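Local atomic coordinates of amidohydrolase (Mycoplasma synoviae, PDB entry 3OVG), a protein that hydrolyses D-xylono-1,4-lactone 5-phosphate and L-arabino-1,4-lactone 5-phosphate, and also carboxy 1,4-lactones, with two zinc ions per subunit. Residues E227-I230 with G234-L237; E197-L202 with I212-L217; H28-G33 with R282-T287. All blocks are in the same frame, centred on the assembly; numbering follows the deposited sequence.

In the fold
Interactions 1 and 2 are neighbours in the fold, with centres about 8 Å apart. They come in series along the chain, interaction 2 first. Each packs a helix against the strand that follows it, and strands 212-215 and 236-239 lie side by side in one parallel sheet. Backbone bonds of Thr-236 to Ile-212 and Ile-214 join the two contacts. Interaction 3 closes a much longer loop, inside which both others are nested. It lies on the opposite side of the chain's centre from interactions 1 and 2, its centre about 27 Å from that of interaction 2. Interactions 2 and 3 each carry a zinc ligand, His-216 and His-28, and share a water bound by both zinc ions. Interaction 1 lies in the barrel wall away from the metals.

Interaction 1: E227-I230 with G234-L237; sequences EKVI and GVTL
Ile-230 and Leu-237 bury the most surface in this contact. The end methyl CD1 of Ile-230 lies 3.5 Å from CD1 of Leu-237. Behind it, CG1 of Ile-230 rests 3.9 Å from CG of the same leucine. The Ile-230 CG1 branch stands anti to its own carbonyl carbon (chi1 -68°), and this carries CD1 to the leucine. The other leucine branch, CD2, faces Val-229, whose CG1 is 4.1 Å away. That same CG1 of Val-229 also meets CG2 of Val-235 at 3.8 Å. One valine methyl therefore sits against two side chains of the second segment. All four side chains are buried.

One backbone bond also joins the segments, the i to i+4 bond at the C-terminal end of the helix. Gly-234 N donates to Ile-230 O at 2.7 Å, with an N-H...O angle of 138°. Gly-234 is the first residue to leave the helical conformation, and its positive phi of 82° turns the chain toward the strand. Val-235 also packs on Ile-212 and Ile-214 of the adjacent strand. This is the helix-to-strand return of a beta-alpha-beta unit, formed by strand 212-215, helix 223-233 and strand 236-239, in the TIM-barrel fold of the phosphotriesterase family.

Interaction 2: E197-L202 with I212-L217; sequences EVAKHL and IQISHL. With ZN (zinc ion), chain H.
Leu-202 and Ile-212 meet at an oblique angle, with the isoleucine end methyl lying against the base of the leucine. CD1 of Ile-212 is 3.6 Å from CB of Leu-202. It is also 3.8 Å from the leucine CD1, so it touches both the base and one branch tip. The second isoleucine branch, CG2, reaches the same leucine methyl at 4.0 Å.

Ile-214 points to the helix one turn earlier. Its side chain and that of Val-198 run past each other in opposite directions, and Ile-214 CD1 comes 4.0 Å from Val-198 CG1. The same methyl lies 4.0 Å from Ala-199 CB. In Ile-214 the CG1 branch is anti to the carbonyl carbon (chi1 -58°), and the chain then runs on extended, so CD1 is what meets the helix. No hydrogen bond crosses this buried, apolar contact.

Helix and strand run nearly antiparallel, at 158°, with axes 9.7 Å apart. Beyond the strand, His-216 NE2 binds a zinc ion at 2.4 Å. His-188 and the carboxylated Lys-155 are further ligands of that zinc ion. Strand 212-215 lies between strands 185-190 and 236-239. Helix 195-205 covers its outer side, touching Val-187 of the first neighbour and Val-235 just before the second.

Interaction 3: H28-G33 with R282-T287; sequences HFIKNG and RNYGLT. With ZN (zinc ion), chain G.
The hydroxyl of Tyr-284 is held by two backbone groups. It donates to Phe-29 O across the contact, with 2.8 Å between Tyr-284 OH and Phe-29 O. It also takes part in a hydrogen bond with the backbone N of Asn-47. The hydroxyl approaches the Phe-29 carbonyl at a C=O...O angle of 148° and is tilted 32° from the carbonyl plane. The carbonyl oxygen lies at the edge of the tyrosine ring, near its plane, and is 3.4 Å from Tyr-284 CE2. Ile-30 crosses the tyrosine at about a right angle. Its end methyl CD1 comes 3.9 Å from Tyr-284 OH. The Phe-29 ring instead packs on Ile-66, Thr-68 and Ile-84.

Within 282-287, Thr-287 OG1 donates to Tyr-284 O at 2.6 Å, in the carbonyl plane and on a lone pair.

Just before Phe-29 in the chain, His-28 NE2 binds a zinc ion at 2.3 Å. CE of Lys-31 lies over one face of the His-28 ring, toward its rim. Lys-31 NZ donates to a zinc-bound water at 2.7 Å. Asp-70 bonds His-28 ND1 and would help fix the ring. His-26 and Asp-274 bind the same metal. His-26 and His-28 form the His-X-His pair after the first barrel strand, a hallmark of binuclear amidohydrolase sites.

Interaction 1: E227-I230 with G234-L237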
loop_
_atom_site.group_PDB
_atom_site.type_symbol
_atom_site.label_atom_id
_atom_site.label_comp_id
_atom_site.label_asym_id
_atom_site.label_seq_id
_atom_site.Cartn_x
_atom_site.Cartn_y
_atom_site.Cartn_z
ATOM N N GLU A 227 -36.507 3.668 -13.800
ATOM C CA GLU A 227 -37.830 3.523 -14.330
ATOM C C GLU A 227 -38.005 2.150 -15.001
ATOM O O GLU A 227 -39.036 1.480 -14.805
ATOM C CB GLU A 227 -38.099 4.682 -15.312
ATOM C CG GLU A 227 -39.376 4.523 -16.059
ATOM C CD GLU A 227 -39.603 5.712 -17.008
ATOM O OE1 GLU A 227 -38.598 6.316 -17.457
ATOM O OE2 GLU A 227 -40.779 6.009 -17.290
ATOM N N LYS A 228 -36.984 1.748 -15.763
ATOM C CA LYS A 228 -36.949 0.460 -16.452
ATOM C C LYS A 228 -37.099 -0.694 -15.462
ATOM O O LYS A 228 -37.875 -1.647 -15.689
ATOM C CB LYS A 228 -35.627 0.283 -17.219
ATOM C CG LYS A 228 -35.556 -1.015 -18.091
ATOM C CD LYS A 228 -34.166 -1.169 -18.751
ATOM C CE LYS A 228 -34.077 -2.305 -19.773
ATOM N NZ LYS A 228 -35.166 -2.241 -20.807
ATOM N N VAL A 229 -36.338 -0.617 -14.378
ATOM C CA VAL A 229 -36.320 -1.704 -13.396
ATOM C C VAL A 229 -37.690 -1.847 -12.760
ATOM O O VAL A 229 -38.264 -2.929 -12.739
ATOM C CB VAL A 229 -35.293 -1.468 -12.289
ATOM C CG1 VAL A 229 -35.453 -2.519 -11.199
ATOM C CG2 VAL A 229 -33.882 -1.484 -12.878
ATOM N N ILE A 230 -38.223 -0.740 -12.270
ATOM C CA ILE A 230 -39.538 -0.755 -11.659
ATOM C C ILE A 230 -40.617 -1.273 -12.620
ATOM O O ILE A 230 -41.386 -2.187 -12.269
ATOM C CB ILE A 230 -39.910 0.622 -11.079
ATOM C CG1 ILE A 230 -38.996 0.928 -9.876
ATOM C CG2 ILE A 230 -41.382 0.651 -10.685
ATOM C CD1 ILE A 230 -38.950 2.374 -9.457
ATOM N N GLY A 234 -41.410 -4.669 -11.236
ATOM C CA GLY A 234 -42.360 -4.356 -10.187
ATOM C C GLY A 234 -41.730 -4.367 -8.801
ATOM O O GLY A 234 -42.440 -4.348 -7.785
ATOM N N VAL A 235 -40.403 -4.429 -8.739
ATOM C CA VAL A 235 -39.715 -4.440 -7.449
ATOM C C VAL A 235 -39.712 -3.024 -6.889
ATOM O O VAL A 235 -40.234 -2.102 -7.514
ATOM C CB VAL A 235 -38.274 -5.009 -7.529
ATOM C CG1 VAL A 235 -38.295 -6.479 -7.987
ATOM C CG2 VAL A 235 -37.389 -4.148 -8.430
ATOM N N THR A 236 -39.165 -2.864 -5.690
ATOM C CA THR A 236 -39.096 -1.553 -5.022
ATOM C C THR A 236 -37.610 -1.181 -4.869
ATOM O O THR A 236 -36.755 -2.032 -4.518
ATOM C CB THR A 236 -39.828 -1.610 -3.651
ATOM O OG1 THR A 236 -41.210 -1.892 -3.868
ATOM C CG2 THR A 236 -39.669 -0.317 -2.817
ATOM N N LEU A 237 -37.301 0.066 -5.197
ATOM C CA LEU A 237 -35.951 0.602 -5.055
ATOM C C LEU A 237 -35.826 1.227 -3.671
ATOM O O LEU A 237 -36.574 2.130 -3.343
ATOM C CB LEU A 237 -35.653 1.654 -6.162
ATOM C CG LEU A 237 -35.888 1.158 -7.600
ATOM C CD1 LEU A 237 -35.517 2.178 -8.692
ATOM C CD2 LEU A 237 -35.175 -0.204 -7.831
#

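Interaction 2: E197-L202 with I212-L217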
loop_
_atom_site.group_PDB
_atom_site.type_symbol
_atom_site.label_atom_id
_atom_site.label_comp_id
_atom_site.label_asym_id
_atom_site.label_seq_id
_atom_site.Cartn_x
_atom_site.Cartn_y
_atom_site.Cartn_z
ATOM N N GLU A 197 -31.087 -7.243 -13.277
ATOM C CA GLU A 197 -30.825 -8.656 -13.360
ATOM C C GLU A 197 -31.078 -9.345 -12.004
ATOM O O GLU A 197 -31.643 -10.417 -11.962
ATOM C CB GLU A 197 -29.405 -8.889 -13.892
ATOM C CG GLU A 197 -29.253 -8.561 -15.407
ATOM C CD GLU A 197 -29.243 -7.060 -15.672
ATOM O OE1 GLU A 197 -28.790 -6.307 -14.800
ATOM O OE2 GLU A 197 -29.682 -6.625 -16.738
ATOM N N VAL A 198 -30.689 -8.712 -10.906
ATOM C CA VAL A 198 -31.066 -9.193 -9.582
ATOM C C VAL A 198 -32.596 -9.399 -9.505
ATOM O O VAL A 198 -33.074 -10.494 -9.149
ATOM C CB VAL A 198 -30.612 -8.239 -8.512
ATOM C CG1 VAL A 198 -31.415 -8.506 -7.217
ATOM C CG2 VAL A 198 -29.111 -8.404 -8.316
ATOM N N ALA A 199 -33.342 -8.373 -9.903
ATOM C CA ALA A 199 -34.814 -8.429 -9.978
ATOM C C ALA A 199 -35.318 -9.620 -10.781
ATOM O O ALA A 199 -36.097 -10.433 -10.277
ATOM C CB ALA A 199 -35.428 -7.086 -10.539
ATOM N N LYS A 200 -34.857 -9.756 -12.017
ATOM C CA LYS A 200 -35.334 -10.845 -12.874
ATOM C C LYS A 200 -34.984 -12.207 -12.318
ATOM O O LYS A 200 -35.771 -13.152 -12.401
ATOM C CB LYS A 200 -34.774 -10.680 -14.278
ATOM C CG LYS A 200 -35.385 -9.464 -14.977
ATOM C CD LYS A 200 -34.405 -8.841 -15.961
ATOM C CE LYS A 200 -34.597 -9.313 -17.379
ATOM N NZ LYS A 200 -33.852 -8.413 -18.355
ATOM N N HIS A 201 -33.801 -12.320 -11.722
ATOM C CA HIS A 201 -33.401 -13.620 -11.218
ATOM C C HIS A 201 -34.314 -14.030 -10.085
ATOM O O HIS A 201 -34.844 -15.126 -10.100
ATOM C CB HIS A 201 -31.913 -13.660 -10.812
ATOM C CG HIS A 201 -30.987 -13.440 -11.956
ATOM N ND1 HIS A 201 -29.739 -12.869 -11.815
ATOM C CD2 HIS A 201 -31.138 -13.706 -13.274
ATOM C CE1 HIS A 201 -29.164 -12.790 -13.001
ATOM N NE2 HIS A 201 -29.993 -13.289 -13.901
ATOM N N LEU A 202 -34.509 -13.157 -9.111
ATOM C CA LEU A 202 -35.308 -13.502 -7.940
ATOM C C LEU A 202 -36.687 -13.936 -8.378
ATOM O O LEU A 202 -37.209 -14.929 -7.892
ATOM C CB LEU A 202 -35.412 -12.308 -6.971
ATOM C CG LEU A 202 -34.127 -12.024 -6.214
ATOM C CD1 LEU A 202 -34.338 -10.729 -5.468
ATOM C CD2 LEU A 202 -33.811 -13.170 -5.252
ATOM N N ILE A 212 -39.718 -7.660 -2.681
ATOM C CA ILE A 212 -38.333 -7.398 -3.046
ATOM C C ILE A 212 -37.981 -5.926 -3.000
ATOM O O ILE A 212 -38.574 -5.108 -3.717
ATOM C CB ILE A 212 -38.019 -7.892 -4.489
ATOM C CG1 ILE A 212 -38.365 -9.382 -4.658
ATOM C CG2 ILE A 212 -36.552 -7.504 -4.918
ATOM C CD1 ILE A 212 -37.981 -9.932 -6.042
ATOM N N GLN A 213 -36.990 -5.603 -2.181
ATOM C CA GLN A 213 -36.316 -4.312 -2.294
ATOM C C GLN A 213 -34.900 -4.448 -2.855
ATOM O O GLN A 213 -34.154 -5.418 -2.533
ATOM C CB GLN A 213 -36.211 -3.654 -0.929
ATOM C CG GLN A 213 -37.503 -3.048 -0.412
ATOM C CD GLN A 213 -37.340 -2.565 1.011
ATOM O OE1 GLN A 213 -37.417 -3.368 1.953
ATOM N NE2 GLN A 213 -37.116 -1.251 1.185
ATOM N N ILE A 214 -34.523 -3.473 -3.682
ATOM C CA ILE A 214 -33.166 -3.412 -4.181
ATOM C C ILE A 214 -32.483 -2.118 -3.729
ATOM O O ILE A 214 -32.940 -1.024 -4.055
ATOM C CB ILE A 214 -33.093 -3.560 -5.710
ATOM C CG1 ILE A 214 -33.726 -4.885 -6.151
ATOM C CG2 ILE A 214 -31.619 -3.529 -6.159
ATOM C CD1 ILE A 214 -33.522 -5.170 -7.631
ATOM N N SER A 215 -31.380 -2.247 -2.993
ATOM C CA SER A 215 -30.724 -1.081 -2.378
ATOM C C SER A 215 -29.606 -0.503 -3.253
ATOM O O SER A 215 -29.071 -1.202 -4.126
ATOM C CB SER A 215 -30.143 -1.462 -0.998
ATOM O OG SER A 215 -31.014 -1.081 0.055
ATOM N N HIS A 216 -29.259 0.756 -2.966
ATOM C CA HIS A 216 -28.120 1.505 -3.541
ATOM C C HIS A 216 -28.224 1.981 -4.998
ATOM O O HIS A 216 -27.213 2.366 -5.593
ATOM C CB HIS A 216 -26.800 0.782 -3.346
ATOM C CG HIS A 216 -26.642 0.198 -1.989
ATOM N ND1 HIS A 216 -26.913 0.908 -0.839
ATOM C CD2 HIS A 216 -26.247 -1.032 -1.590
ATOM C CE1 HIS A 216 -26.724 0.132 0.210
ATOM N NE2 HIS A 216 -26.308 -1.047 -0.217
ATOM N N LEU A 217 -29.425 2.025 -5.552
ATOM C CA LEU A 217 -29.530 2.492 -6.915
ATOM C C LEU A 217 -29.114 3.966 -6.958
ATOM O O LEU A 217 -28.770 4.474 -8.015
ATOM C CB LEU A 217 -30.952 2.332 -7.457
ATOM C CG LEU A 217 -31.278 0.975 -8.098
ATOM C CD1 LEU A 217 -30.476 0.811 -9.405
ATOM C CD2 LEU A 217 -31.043 -0.168 -7.136
HETATM ZN ZN ZN H . -24.993 -2.430 1.219
HETATM O O HOH W 1 -24.516 -0.474 2.668
#

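Interaction 3: H28-G33 with R282-T287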
loop_
_atom_site.group_PDB
_atom_site.type_symbol
_atom_site.label_atom_id
_atom_site.label_comp_id
_atom_site.label_asym_id
_atom_site.label_seq_id
_atom_site.Cartn_x
_atom_site.Cartn_y
_atom_site.Cartn_z
ATOM N N HIS A 28 -28.083 0.671 10.143
ATOM C CA HIS A 28 -27.191 -0.105 10.974
ATOM C C HIS A 28 -27.058 0.558 12.305
ATOM O O HIS A 28 -27.271 1.744 12.409
ATOM C CB HIS A 28 -25.797 -0.208 10.342
ATOM C CG HIS A 28 -25.815 -0.817 8.988
ATOM N ND1 HIS A 28 -25.776 -2.176 8.793
ATOM C CD2 HIS A 28 -25.946 -0.260 7.762
ATOM C CE1 HIS A 28 -25.865 -2.436 7.503
ATOM N NE2 HIS A 28 -25.979 -1.288 6.858
ATOM N N PHE A 29 -26.662 -0.214 13.310
ATOM C CA PHE A 29 -26.257 0.364 14.577
ATOM C C PHE A 29 -25.006 -0.329 15.078
ATOM O O PHE A 29 -24.001 0.322 15.382
ATOM C CB PHE A 29 -27.382 0.253 15.604
ATOM C CG PHE A 29 -28.501 1.223 15.371
ATOM C CD1 PHE A 29 -28.278 2.592 15.458
ATOM C CD2 PHE A 29 -29.773 0.772 15.085
ATOM C CE1 PHE A 29 -29.340 3.520 15.238
ATOM C CE2 PHE A 29 -30.825 1.680 14.869
ATOM C CZ PHE A 29 -30.607 3.056 14.963
ATOM N N ILE A 30 -25.089 -1.656 15.177
ATOM C CA ILE A 30 -23.963 -2.469 15.590
ATOM C C ILE A 30 -23.382 -3.239 14.401
ATOM O O ILE A 30 -24.106 -3.954 13.699
ATOM C CB ILE A 30 -24.401 -3.472 16.671
ATOM C CG1 ILE A 30 -25.076 -2.719 17.840
ATOM C CG2 ILE A 30 -23.193 -4.329 17.126
ATOM C CD1 ILE A 30 -24.128 -1.849 18.648
ATOM N N LYS A 31 -22.083 -3.068 14.176
ATOM C CA LYS A 31 -21.326 -3.878 13.250
ATOM C C LYS A 31 -20.175 -4.436 14.060
ATOM O O LYS A 31 -19.227 -3.722 14.438
ATOM C CB LYS A 31 -20.805 -3.052 12.066
ATOM C CG LYS A 31 -21.891 -2.679 11.033
ATOM C CD LYS A 31 -21.283 -1.875 9.833
ATOM C CE LYS A 31 -22.314 -1.703 8.690
ATOM N NZ LYS A 31 -21.664 -1.208 7.409
ATOM N N ASN A 32 -20.270 -5.716 14.351
ATOM C CA ASN A 32 -19.343 -6.348 15.263
ATOM C C ASN A 32 -18.311 -7.179 14.488
ATOM O O ASN A 32 -18.523 -8.351 14.220
ATOM C CB ASN A 32 -20.177 -7.209 16.226
ATOM C CG ASN A 32 -19.349 -7.885 17.277
ATOM O OD1 ASN A 32 -19.656 -9.012 17.700
ATOM N ND2 ASN A 32 -18.300 -7.218 17.716
ATOM N N GLY A 33 -17.192 -6.569 14.114
ATOM C CA GLY A 33 -16.189 -7.275 13.342
ATOM C C GLY A 33 -16.673 -7.701 11.961
ATOM O O GLY A 33 -17.600 -7.123 11.395
ATOM N N ARG A 282 -24.949 10.846 14.181
ATOM C CA ARG A 282 -24.615 12.005 14.996
ATOM C C ARG A 282 -23.979 11.584 16.324
ATOM O O ARG A 282 -22.906 12.046 16.678
ATOM C CB ARG A 282 -25.859 12.832 15.288
ATOM C CG ARG A 282 -25.529 14.220 15.837
ATOM C CD ARG A 282 -26.796 15.055 16.096
ATOM N NE ARG A 282 -27.388 14.761 17.413
ATOM C CZ ARG A 282 -26.939 15.266 18.555
ATOM N NH1 ARG A 282 -27.519 14.956 19.709
ATOM N NH2 ARG A 282 -25.907 16.092 18.541
ATOM N N ASN A 283 -24.653 10.692 17.040
ATOM C CA ASN A 283 -24.183 10.293 18.365
ATOM C C ASN A 283 -22.893 9.481 18.319
ATOM O O ASN A 283 -21.978 9.731 19.065
ATOM C CB ASN A 283 -25.321 9.635 19.166
ATOM C CG ASN A 283 -26.310 10.660 19.692
ATOM O OD1 ASN A 283 -26.030 11.354 20.687
ATOM N ND2 ASN A 283 -27.458 10.788 19.021
ATOM N N TYR A 284 -22.800 8.540 17.395
ATOM C CA TYR A 284 -21.497 7.931 17.086
ATOM C C TYR A 284 -20.408 8.967 16.743
ATOM O O TYR A 284 -19.248 8.861 17.206
ATOM C CB TYR A 284 -21.653 6.915 15.950
ATOM C CG TYR A 284 -21.885 5.469 16.372
ATOM C CD1 TYR A 284 -20.926 4.780 17.111
ATOM C CD2 TYR A 284 -23.039 4.786 15.990
ATOM C CE1 TYR A 284 -21.102 3.445 17.475
ATOM C CE2 TYR A 284 -23.247 3.454 16.355
ATOM C CZ TYR A 284 -22.258 2.781 17.089
ATOM O OH TYR A 284 -22.426 1.460 17.435
ATOM N N GLY A 285 -20.741 9.958 15.914
ATOM C CA GLY A 285 -19.786 11.035 15.642
ATOM C C GLY A 285 -19.241 11.669 16.937
ATOM O O GLY A 285 -18.035 11.883 17.106
ATOM N N LEU A 286 -20.127 11.948 17.876
ATOM C CA LEU A 286 -19.712 12.592 19.104
ATOM C C LEU A 286 -18.693 11.746 19.873
ATOM O O LEU A 286 -17.749 12.280 20.463
ATOM C CB LEU A 286 -20.937 12.881 19.966
ATOM C CG LEU A 286 -21.562 14.285 20.056
ATOM C CD1 LEU A 286 -21.181 15.259 18.964
ATOM C CD2 LEU A 286 -23.080 14.195 20.278
ATOM N N THR A 287 -18.877 10.427 19.876
ATOM C CA THR A 287 -17.897 9.535 20.530
ATOM C C THR A 287 -16.530 9.667 19.883
ATOM O O THR A 287 -15.493 9.356 20.498
ATOM C CB THR A 287 -18.331 8.039 20.524
ATOM O OG1 THR A 287 -18.233 7.481 19.204
ATOM C CG2 THR A 287 -19.764 7.885 21.048
HETATM ZN ZN ZN G . -25.673 -1.182 4.591
HETATM O O HOH W 2 -23.258 -1.029 5.239
HETATM O O HOH W 1 -24.516 -0.474 2.668
#